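Local atomic coordinates of glycosyl hydrolases family 31 family protein (Aspergillus niger, PDB entry 6DRU), a protein that hydrolyses xyloglucan oligosaccharides, releasing alpha-xylose from the glucose at their non-reducing end. Residues I284-W289 with D355-S360; G293-D298 with W377-K382; I394-A397 with A401-E404. All coordinates share one frame; numbering follows the deposited sequence.

Contact 1 (I284-W289 with D355-S360); sequences IDYQSW and DSWNGS. With NAG (2-acetamido-2-deoxy-beta-D-glucopyranose), chain D; XYS (alpha-D-xylopyranose), chain N; BGC (beta-D-glucopyranose), chain F.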
loop_
_atom_site.group_PDB
_atom_site.type_symbol
_atom_site.label_atom_id
_atom_site.label_comp_id
_atom_site.label_asym_id
_atom_site.label_seq_id
_atom_site.Cartn_x
_atom_site.Cartn_y
_atom_site.Cartn_z
ATOM N N ILE A 284 -27.522 -4.706 35.570
ATOM C CA ILE A 284 -27.618 -3.273 35.312
ATOM C C ILE A 284 -26.996 -2.995 33.950
ATOM O O ILE A 284 -25.840 -3.360 33.705
ATOM C CB ILE A 284 -26.920 -2.450 36.409
ATOM C CG1 ILE A 284 -27.552 -2.729 37.774
ATOM C CG2 ILE A 284 -26.988 -0.964 36.086
ATOM C CD1 ILE A 284 -26.843 -2.044 38.922
ATOM N N ASP A 285 -27.754 -2.343 33.071
ATOM C CA ASP A 285 -27.336 -2.166 31.685
ATOM C C ASP A 285 -26.414 -0.951 31.559
ATOM O O ASP A 285 -25.885 -0.429 32.544
ATOM C CB ASP A 285 -28.563 -2.059 30.781
ATOM C CG ASP A 285 -28.261 -2.418 29.335
ATOM O OD1 ASP A 285 -27.069 -2.579 28.994
ATOM O OD2 ASP A 285 -29.215 -2.533 28.537
ATOM N N TYR A 286 -26.212 -0.489 30.327
ATOM C CA TYR A 286 -25.261 0.574 30.025
ATOM C C TYR A 286 -25.863 1.943 30.347
ATOM O O TYR A 286 -26.938 2.057 30.944
ATOM C CB TYR A 286 -24.801 0.471 28.570
ATOM C CG TYR A 286 -25.830 0.811 27.503
ATOM C CD1 TYR A 286 -27.194 0.642 27.717
ATOM C CD2 TYR A 286 -25.425 1.293 26.266
ATOM C CE1 TYR A 286 -28.118 0.951 26.733
ATOM C CE2 TYR A 286 -26.339 1.601 25.277
ATOM C CZ TYR A 286 -27.684 1.431 25.514
ATOM O OH TYR A 286 -28.595 1.740 24.528
ATOM N N GLN A 287 -25.150 3.003 29.960
ATOM C CA GLN A 287 -25.545 4.394 30.186
ATOM C C GLN A 287 -25.727 4.718 31.666
ATOM O O GLN A 287 -26.331 5.739 32.012
ATOM C CB GLN A 287 -26.816 4.746 29.405
ATOM C CG GLN A 287 -26.702 4.531 27.902
ATOM C CD GLN A 287 -25.711 5.476 27.246
ATOM O OE1 GLN A 287 -24.499 5.262 27.300
ATOM N NE2 GLN A 287 -26.223 6.530 26.624
ATOM N N SER A 288 -25.205 3.870 32.549
ATOM C CA SER A 288 -25.284 4.079 33.987
ATOM C C SER A 288 -24.057 4.790 34.542
ATOM O O SER A 288 -23.908 4.882 35.764
ATOM C CB SER A 288 -25.475 2.738 34.701
ATOM O OG SER A 288 -24.553 1.772 34.225
ATOM N N TRP A 289 -23.187 5.296 33.677
ATOM C CA TRP A 289 -21.966 5.981 34.067
ATOM C C TRP A 289 -22.085 7.472 33.783
ATOM O O TRP A 289 -22.992 7.929 33.082
ATOM C CB TRP A 289 -20.760 5.393 33.327
ATOM C CG TRP A 289 -21.025 5.174 31.868
ATOM C CD1 TRP A 289 -21.104 6.128 30.894
ATOM C CD2 TRP A 289 -21.251 3.917 31.217
ATOM N NE1 TRP A 289 -21.366 5.543 29.677
ATOM C CE2 TRP A 289 -21.460 4.187 29.849
ATOM C CE3 TRP A 289 -21.297 2.591 31.658
ATOM C CZ2 TRP A 289 -21.709 3.179 28.919
ATOM C CZ3 TRP A 289 -21.544 1.593 30.734
ATOM C CH2 TRP A 289 -21.746 1.893 29.380
ATOM N N ASP A 355 -14.735 5.525 16.685
ATOM C CA ASP A 355 -16.170 5.507 16.425
ATOM C C ASP A 355 -16.841 6.657 17.167
ATOM O O ASP A 355 -16.167 7.602 17.592
ATOM C CB ASP A 355 -16.785 4.166 16.844
ATOM C CG ASP A 355 -18.009 3.794 16.019
ATOM O OD1 ASP A 355 -18.706 4.711 15.529
ATOM O OD2 ASP A 355 -18.281 2.583 15.869
ATOM N N SER A 356 -18.160 6.587 17.334
ATOM C CA SER A 356 -18.901 7.596 18.075
ATOM C C SER A 356 -20.021 6.924 18.855
ATOM O O SER A 356 -20.478 5.831 18.511
ATOM C CB SER A 356 -19.481 8.679 17.155
ATOM O OG SER A 356 -20.441 8.135 16.267
ATOM N N TRP A 357 -20.456 7.602 19.911
ATOM C CA TRP A 357 -21.572 7.170 20.741
ATOM C C TRP A 357 -21.879 8.281 21.733
ATOM O O TRP A 357 -20.973 8.997 22.170
ATOM C CB TRP A 357 -21.268 5.863 21.486
ATOM C CG TRP A 357 -22.410 5.407 22.336
ATOM C CD1 TRP A 357 -22.486 5.443 23.697
ATOM C CD2 TRP A 357 -23.659 4.871 21.879
ATOM N NE1 TRP A 357 -23.698 4.951 24.117
ATOM C CE2 TRP A 357 -24.436 4.594 23.019
ATOM C CE3 TRP A 357 -24.190 4.594 20.616
ATOM C CZ2 TRP A 357 -25.717 4.052 22.935
ATOM C CZ3 TRP A 357 -25.462 4.056 20.534
ATOM C CH2 TRP A 357 -26.210 3.791 21.686
ATOM N N ASN A 358 -23.162 8.419 22.073
ATOM C CA ASN A 358 -23.607 9.393 23.069
ATOM C C ASN A 358 -23.249 10.818 22.646
ATOM O O ASN A 358 -22.944 11.675 23.478
ATOM C CB ASN A 358 -23.029 9.054 24.451
ATOM C CG ASN A 358 -23.664 9.851 25.573
ATOM O OD1 ASN A 358 -23.009 10.681 26.201
ATOM N ND2 ASN A 358 -24.942 9.600 25.834
ATOM N N GLY A 359 -23.278 11.075 21.340
ATOM C CA GLY A 359 -22.985 12.393 20.816
ATOM C C GLY A 359 -21.529 12.794 20.844
ATOM O O GLY A 359 -21.219 13.961 20.587
ATOM N N SER A 360 -20.625 11.865 21.142
ATOM C CA SER A 360 -19.198 12.146 21.214
ATOM C C SER A 360 -18.433 11.095 20.426
ATOM O O SER A 360 -18.812 9.920 20.407
ATOM C CB SER A 360 -18.709 12.167 22.667
ATOM O OG SER A 360 -19.499 13.038 23.456
HETATM C C1 NAG D . -25.298 10.315 27.070
HETATM C C2 NAG D . -26.549 11.170 27.018
HETATM C C3 NAG D . -26.996 11.705 28.333
HETATM C C4 NAG D . -26.834 10.702 29.454
HETATM C C5 NAG D . -25.453 10.093 29.409
HETATM C C6 NAG D . -25.294 9.095 30.534
HETATM C C7 NAG D . -26.617 12.179 24.765
HETATM C C8 NAG D . -26.329 13.354 23.855
HETATM N N2 NAG D . -26.293 12.260 26.143
HETATM O O3 NAG D . -28.338 12.124 28.229
HETATM O O4 NAG D . -27.016 11.355 30.687
HETATM O O5 NAG D . -25.309 9.445 28.173
HETATM O O6 NAG D . -24.411 8.070 30.137
HETATM O O7 NAG D . -27.124 11.171 24.316
HETATM C C1 XYS N . -26.184 -3.198 23.156
HETATM C C2 XYS N . -26.424 -4.562 23.760
HETATM C C3 XYS N . -27.721 -4.536 24.538
HETATM C C4 XYS N . -27.695 -3.395 25.531
HETATM C C5 XYS N . -27.332 -2.113 24.813
HETATM O O1 XYS N . -27.259 -2.867 22.308
HETATM O O2 XYS N . -26.495 -5.528 22.739
HETATM O O3 XYS N . -27.888 -5.755 25.224
HETATM O O4 XYS N . -28.968 -3.258 26.117
HETATM O O5 XYS N . -26.075 -2.246 24.188
HETATM C C2 BGC F . -28.062 1.201 17.456
HETATM C C3 BGC F . -26.733 0.529 17.490
HETATM C C4 BGC F . -26.177 0.551 18.925
HETATM C C5 BGC F . -27.201 0.022 19.889
HETATM C C6 BGC F . -26.689 0.170 21.315
HETATM C C1 BGC F . -28.953 0.518 18.461
HETATM O O2 BGC F . -28.643 1.107 16.136
HETATM O O3 BGC F . -25.870 1.190 16.637
HETATM O O4 BGC F . -25.020 -0.251 18.999
HETATM O O5 BGC F . -28.410 0.744 19.763
HETATM O O6 BGC F . -27.768 0.069 22.219
#

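Contact 2 (G293-D298 with W377-K382); sequences GDWALD and WSMLKK. With NAG (2-acetamido-2-deoxy-beta-D-glucopyranose), chain B.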
loop_
_atom_site.group_PDB
_atom_site.type_symbol
_atom_site.label_atom_id
_atom_site.label_comp_id
_atom_site.label_asym_id
_atom_site.label_seq_id
_atom_site.Cartn_x
_atom_site.Cartn_y
_atom_site.Cartn_z
ATOM N N GLY A 293 -15.728 5.769 29.651
ATOM C CA GLY A 293 -14.373 5.559 30.113
ATOM C C GLY A 293 -14.201 5.725 31.605
ATOM O O GLY A 293 -13.127 5.398 32.128
ATOM N N ASP A 294 -15.216 6.236 32.305
ATOM C CA ASP A 294 -15.132 6.353 33.758
ATOM C C ASP A 294 -15.135 4.981 34.422
ATOM O O ASP A 294 -14.455 4.776 35.434
ATOM C CB ASP A 294 -16.284 7.210 34.283
ATOM C CG ASP A 294 -16.055 8.694 34.062
ATOM O OD1 ASP A 294 -15.008 9.058 33.486
ATOM O OD2 ASP A 294 -16.922 9.498 34.465
ATOM N N TRP A 295 -15.891 4.036 33.865
ATOM C CA TRP A 295 -15.966 2.668 34.371
ATOM C C TRP A 295 -16.340 2.657 35.853
ATOM O O TRP A 295 -15.639 2.112 36.707
ATOM C CB TRP A 295 -14.658 1.924 34.101
ATOM C CG TRP A 295 -14.433 1.724 32.638
ATOM C CD1 TRP A 295 -15.373 1.377 31.710
ATOM C CD2 TRP A 295 -13.209 1.901 31.920
ATOM N NE1 TRP A 295 -14.804 1.305 30.464
ATOM C CE2 TRP A 295 -13.475 1.624 30.564
ATOM C CE3 TRP A 295 -11.908 2.256 32.292
ATOM C CZ2 TRP A 295 -12.492 1.692 29.582
ATOM C CZ3 TRP A 295 -10.935 2.323 31.314
ATOM C CH2 TRP A 295 -11.232 2.042 29.975
ATOM N N ALA A 296 -17.478 3.286 36.131
ATOM C CA ALA A 296 -18.050 3.398 37.463
ATOM C C ALA A 296 -19.470 3.918 37.322
ATOM O O ALA A 296 -19.774 4.678 36.397
ATOM C CB ALA A 296 -17.226 4.332 38.358
ATOM N N LEU A 297 -20.333 3.500 38.240
ATOM C CA LEU A 297 -21.710 3.966 38.224
ATOM C C LEU A 297 -21.770 5.444 38.585
ATOM O O LEU A 297 -21.066 5.910 39.485
ATOM C CB LEU A 297 -22.559 3.144 39.192
ATOM C CG LEU A 297 -22.688 1.664 38.828
ATOM C CD1 LEU A 297 -23.326 0.874 39.961
ATOM C CD2 LEU A 297 -23.481 1.503 37.543
ATOM N N ASP A 298 -22.605 6.185 37.864
ATOM C CA ASP A 298 -22.794 7.603 38.133
ATOM C C ASP A 298 -23.320 7.788 39.553
ATOM O O ASP A 298 -24.426 7.318 39.861
ATOM C CB ASP A 298 -23.762 8.209 37.115
ATOM C CG ASP A 298 -23.914 9.717 37.264
ATOM O OD1 ASP A 298 -23.187 10.326 38.079
ATOM O OD2 ASP A 298 -24.764 10.297 36.553
ATOM N N TRP A 377 -9.204 -3.294 34.952
ATOM C CA TRP A 377 -9.603 -4.059 36.128
ATOM C C TRP A 377 -9.445 -3.247 37.402
ATOM O O TRP A 377 -10.240 -3.401 38.335
ATOM C CB TRP A 377 -8.802 -5.355 36.235
ATOM C CG TRP A 377 -9.256 -6.179 37.393
ATOM C CD1 TRP A 377 -8.551 -6.469 38.522
ATOM C CD2 TRP A 377 -10.540 -6.795 37.550
ATOM N NE1 TRP A 377 -9.311 -7.240 39.369
ATOM C CE2 TRP A 377 -10.536 -7.452 38.796
ATOM C CE3 TRP A 377 -11.689 -6.859 36.756
ATOM C CZ2 TRP A 377 -11.636 -8.168 39.264
ATOM C CZ3 TRP A 377 -12.780 -7.568 37.223
ATOM C CH2 TRP A 377 -12.746 -8.213 38.466
ATOM N N SER A 378 -8.428 -2.385 37.466
ATOM C CA SER A 378 -8.272 -1.519 38.630
ATOM C C SER A 378 -9.489 -0.621 38.814
ATOM O O SER A 378 -9.819 -0.245 39.944
ATOM C CB SER A 378 -7.002 -0.683 38.495
ATOM O OG SER A 378 -7.181 0.357 37.549
ATOM N N MET A 379 -10.167 -0.270 37.719
ATOM C CA MET A 379 -11.399 0.503 37.812
ATOM C C MET A 379 -12.574 -0.377 38.222
ATOM O O MET A 379 -13.360 -0.007 39.101
ATOM C CB MET A 379 -11.688 1.194 36.478
ATOM C CG MET A 379 -10.677 2.262 36.095
ATOM S SD MET A 379 -10.639 3.643 37.252
ATOM C CE MET A 379 -9.006 3.440 37.956
ATOM N N LEU A 380 -12.708 -1.548 37.593
ATOM C CA LEU A 380 -13.844 -2.419 37.876
ATOM C C LEU A 380 -13.786 -2.973 39.295
ATOM O O LEU A 380 -14.821 -3.088 39.964
ATOM C CB LEU A 380 -13.905 -3.554 36.853
ATOM C CG LEU A 380 -14.073 -3.132 35.392
ATOM C CD1 LEU A 380 -14.416 -4.333 34.519
ATOM C CD2 LEU A 380 -15.130 -2.049 35.262
ATOM N N LYS A 381 -12.591 -3.326 39.774
ATOM C CA LYS A 381 -12.482 -3.849 41.132
ATOM C C LYS A 381 -12.736 -2.765 42.167
ATOM O O LYS A 381 -13.300 -3.042 43.231
ATOM C CB LYS A 381 -11.105 -4.479 41.351
ATOM C CG LYS A 381 -10.830 -4.865 42.794
ATOM C CD LYS A 381 -9.400 -5.340 42.984
ATOM C CE LYS A 381 -9.212 -6.005 44.344
ATOM N NZ LYS A 381 -10.503 -6.473 44.924
ATOM N N LYS A 382 -12.353 -1.525 41.864
ATOM C CA LYS A 382 -12.547 -0.435 42.812
ATOM C C LYS A 382 -14.016 -0.048 42.933
ATOM O O LYS A 382 -14.519 0.157 44.043
ATOM C CB LYS A 382 -11.718 0.773 42.376
ATOM C CG LYS A 382 -11.893 2.008 43.237
ATOM C CD LYS A 382 -11.223 3.214 42.594
ATOM C CE LYS A 382 -9.824 2.878 42.096
ATOM N NZ LYS A 382 -9.222 3.992 41.308
HETATM C C1 NAG B . -28.177 10.997 31.428
HETATM C C2 NAG B . -28.034 11.578 32.818
HETATM C C3 NAG B . -29.054 11.041 33.752
HETATM C C4 NAG B . -30.435 11.192 33.153
HETATM C C5 NAG B . -30.454 10.489 31.814
HETATM C C6 NAG B . -31.825 10.590 31.180
HETATM C C7 NAG B . -25.723 12.278 33.340
HETATM C C8 NAG B . -24.355 11.944 33.892
HETATM N N2 NAG B . -26.740 11.287 33.328
HETATM O O3 NAG B . -28.932 11.698 34.992
HETATM O O4 NAG B . -31.402 10.631 34.009
HETATM O O5 NAG B . -29.504 11.104 30.979
HETATM O O6 NAG B . -31.684 10.811 29.794
HETATM O O7 NAG B . -25.952 13.390 32.910
#

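Contact 3 (I394-A397 with A401-E404); sequences IDQA and ALGE. With BGC (beta-D-glucopyranose), chain F; XYS (alpha-D-xylopyranose), chain N.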
loop_
_atom_site.group_PDB
_atom_site.type_symbol
_atom_site.label_atom_id
_atom_site.label_comp_id
_atom_site.label_asym_id
_atom_site.label_seq_id
_atom_site.Cartn_x
_atom_site.Cartn_y
_atom_site.Cartn_z
ATOM N N ILE A 394 -19.594 -7.276 29.528
ATOM C CA ILE A 394 -18.655 -6.625 28.614
ATOM C C ILE A 394 -19.316 -6.571 27.241
ATOM O O ILE A 394 -19.154 -7.457 26.401
ATOM C CB ILE A 394 -17.301 -7.322 28.593
ATOM C CG1 ILE A 394 -17.474 -8.837 28.730
ATOM C CG2 ILE A 394 -16.451 -6.755 29.697
ATOM C CD1 ILE A 394 -16.177 -9.616 28.648
ATOM N N ASP A 395 -20.057 -5.497 27.013
ATOM C CA ASP A 395 -20.893 -5.330 25.839
ATOM C C ASP A 395 -20.171 -4.492 24.791
ATOM O O ASP A 395 -19.297 -3.683 25.112
ATOM C CB ASP A 395 -22.212 -4.668 26.244
ATOM C CG ASP A 395 -23.178 -4.518 25.092
ATOM O OD1 ASP A 395 -23.824 -3.453 25.010
ATOM O OD2 ASP A 395 -23.272 -5.445 24.261
ATOM N N GLN A 396 -20.533 -4.716 23.525
ATOM C CA GLN A 396 -20.117 -3.855 22.415
ATOM C C GLN A 396 -18.602 -3.832 22.239
ATOM O O GLN A 396 -18.012 -2.795 21.927
ATOM C CB GLN A 396 -20.663 -2.437 22.591
ATOM C CG GLN A 396 -22.143 -2.336 22.319
ATOM C CD GLN A 396 -22.437 -1.755 20.958
ATOM O OE1 GLN A 396 -21.913 -0.703 20.599
ATOM N NE2 GLN A 396 -23.274 -2.438 20.188
ATOM N N ALA A 397 -17.963 -4.983 22.431
ATOM C CA ALA A 397 -16.515 -5.109 22.308
ATOM C C ALA A 397 -16.129 -5.997 21.127
ATOM O O ALA A 397 -15.240 -6.843 21.229
ATOM C CB ALA A 397 -15.910 -5.648 23.599
ATOM N N ALA A 401 -14.616 -0.835 15.105
ATOM C CA ALA A 401 -15.654 0.145 15.394
ATOM C C ALA A 401 -16.278 -0.178 16.752
ATOM O O ALA A 401 -15.793 -1.033 17.498
ATOM C CB ALA A 401 -16.687 0.173 14.271
ATOM N N LEU A 402 -17.373 0.495 17.089
ATOM C CA LEU A 402 -18.019 0.298 18.386
ATOM C C LEU A 402 -19.210 -0.649 18.241
ATOM O O LEU A 402 -20.374 -0.275 18.385
ATOM C CB LEU A 402 -18.429 1.642 18.984
ATOM C CG LEU A 402 -18.852 1.620 20.455
ATOM C CD1 LEU A 402 -17.881 0.796 21.290
ATOM C CD2 LEU A 402 -18.961 3.035 21.000
ATOM N N GLY A 403 -18.891 -1.904 17.921
ATOM C CA GLY A 403 -19.842 -2.990 18.033
ATOM C C GLY A 403 -20.730 -3.235 16.830
ATOM O O GLY A 403 -21.432 -4.255 16.804
ATOM N N GLU A 404 -20.736 -2.348 15.840
ATOM C CA GLU A 404 -21.613 -2.483 14.690
ATOM C C GLU A 404 -20.804 -2.576 13.403
ATOM O O GLU A 404 -19.610 -2.264 13.365
ATOM C CB GLU A 404 -22.599 -1.312 14.600
ATOM C CG GLU A 404 -23.403 -1.078 15.867
ATOM C CD GLU A 404 -24.512 -2.094 16.052
ATOM O OE1 GLU A 404 -24.766 -2.880 15.114
ATOM O OE2 GLU A 404 -25.128 -2.109 17.138
HETATM C C2 BGC F . -28.062 1.201 17.456
HETATM C C3 BGC F . -26.733 0.529 17.490
HETATM C C4 BGC F . -26.177 0.551 18.925
HETATM C C5 BGC F . -27.201 0.022 19.889
HETATM C C6 BGC F . -26.689 0.170 21.315
HETATM C C1 BGC F . -28.953 0.518 18.461
HETATM O O2 BGC F . -28.643 1.107 16.136
HETATM O O3 BGC F . -25.870 1.190 16.637
HETATM O O4 BGC F . -25.020 -0.251 18.999
HETATM O O5 BGC F . -28.410 0.744 19.763
HETATM O O6 BGC F . -27.768 0.069 22.219
HETATM C C1 XYS N . -26.184 -3.198 23.156
HETATM C C2 XYS N . -26.424 -4.562 23.760
HETATM C C3 XYS N . -27.721 -4.536 24.538
HETATM C C4 XYS N . -27.695 -3.395 25.531
HETATM C C5 XYS N . -27.332 -2.113 24.813
HETATM O O1 XYS N . -27.259 -2.867 22.308
HETATM O O2 XYS N . -26.495 -5.528 22.739
HETATM O O3 XYS N . -27.888 -5.755 25.224
HETATM O O4 XYS N . -28.968 -3.258 26.117
HETATM O O5 XYS N . -26.075 -2.246 24.188
HETATM O O HOH W 1 -15.909 -2.548 19.783
#

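Contact 1 (I284-W289 with D355-S360)
Y286 CG sits between its backbone N and carbonyl carbon (chi1 70°), whereas W357 CG lies anti to its own N; the two side chains cross at about a right angle and the rings come together rim to rim. Y286 CE2 touches W357 CZ2 at 3.4 Å, with the ring planes at 29° and neither ring over the other's face. Q287, bent at chi2, spans the same gap: W357 NE1 donates to Q287 OE1 at 3.3 Å. The bond is nearly straight at hydrogen (165°) and runs in the indole plane, but it meets the amide oxygen from well above the carbonyl plane. The Y286 ring is sandwiched, with Q287 CG 3.7 Å above one face and C5 of the bound xylose on the opposite face.

Y286 lines the xylose site and, with W357, the adjoining glucose site of this family 31 glycosidase. D285 OD2 accepts a hydrogen bond from xylose O4 at 2.5 Å. Y286 OH receives one from glucose O6 at 3.0 Å. W357 CH2 packs on glucose C6 at 3.7 Å. Next to Q287, N358 ND2 is bonded covalently to NAG C1 (1.5 Å), marking an N-glycosylation site.

N358 and G359 form the corners of a type I' turn linking strands 355-357 and 360-364. That hairpin meets the loop leaving barrel strand 281-284, and W325 of strand 319-328 meets the rings of both Y286 and W357.

Contact 2 (G293-D298 with W377-K382)
W295 and M379 are the main partners where the long loop after strand 281-284 of the TIM barrel packs on helix 370-385, a helix outside the barrel strands; their CA atoms are 6.1 Å apart. In the loop, G293 comes first: its O lies 3.3 Å above one face of the W295 ring, toward the rim. D294 points away from the helix, its carboxylate held by H291 ND1, V333 N and S332 OG, while its backbone O lies 4.4 Å from M379 SD. W295 then carries the contact. Its CB meets M379 CB at 3.9 Å and L380 CD2 at 4.2 Å. With CG anti to the carbonyl carbon (chi1 -66°), the indole is laid so that M379 CG reaches its edge, 4.0 Å from CE3, near the ring plane. The NE1 of W295 is hydrogen-bonded to W325 O on strand 319-328, which fixes the ring's rotation, while the M379 chain bends away beyond CG. At the end of the segment D298 OD2, salt-bridged to R300 NE, lies 3.2 Å from methyl carbon C8 of an NAG.

Contact 3 (I394-A397 with A401-E404)
The active-site loop that follows barrel strand 391-394 folds back on itself here, bringing Q396 against L402, G403 and E404 a few residues further on. Q396 has a positive phi, and its CG stands anti to the carbonyl carbon (chi1 -74°); the chain then bends at chi2 and sends the amide across the returning backbone. Q396 CD comes within 3.6 Å of L402 O. G403, also with positive phi and lacking a side chain, lets the two arms of the loop draw close, its CA being 4.5 Å from Q396 CA. L402 adds a second contact: CG lies anti to N (chi1 -168°), and its CD1 rests 3.6 Å from Q396 O. That same carbonyl oxygen accepts a water proton at 3.0 Å, and the water gives its other proton to A401 O at 2.7 Å, so one solvent molecule clips the two arms together.

In the (beta/alpha)8 barrels of family 31 the catalytic residues sit at the C-terminal ends of the strands, and this loop starts in just that position. D395, an active-site residue whose aspartate counterpart is the nucleophile in this family, holds OD1 3.0 Å from the anomeric C1 of the bound xylose. R470 and W325 approach the D395 carboxylate, though weakly. E404, bent at chi2, brings its carboxylate obliquely past the amide of Q396, the planes 45° apart, and OE2 accepts a hydrogen bond from glucose O4 at 2.6 Å. N173 ND2 is a second partner of E404 OE2, and E404 OE1 forms a salt bridge with K119 NZ of a second subunit.

In the fold
From the N terminus, the chain leaves barrel strand 281-284 and at once opens contact 1, then opens contact 2 in the same long loop. Contact 1 closes at the hairpin 355-360, contact 2 later on helix 370-385, so the two cross rather than nest. S288 O, probably hydrogen-bonded to D298 N, ties their first segments together. After strand 391-394, contact 3 opens and closes within one loop, in series with both. It joins contact 1 through D355 OD2 and L402 N, a probable hydrogen bond, and both contacts touch the same xylose and glucose. Contact 2 lies away from these two sugars and joins the loop after strand 281-284 to helix 370-385.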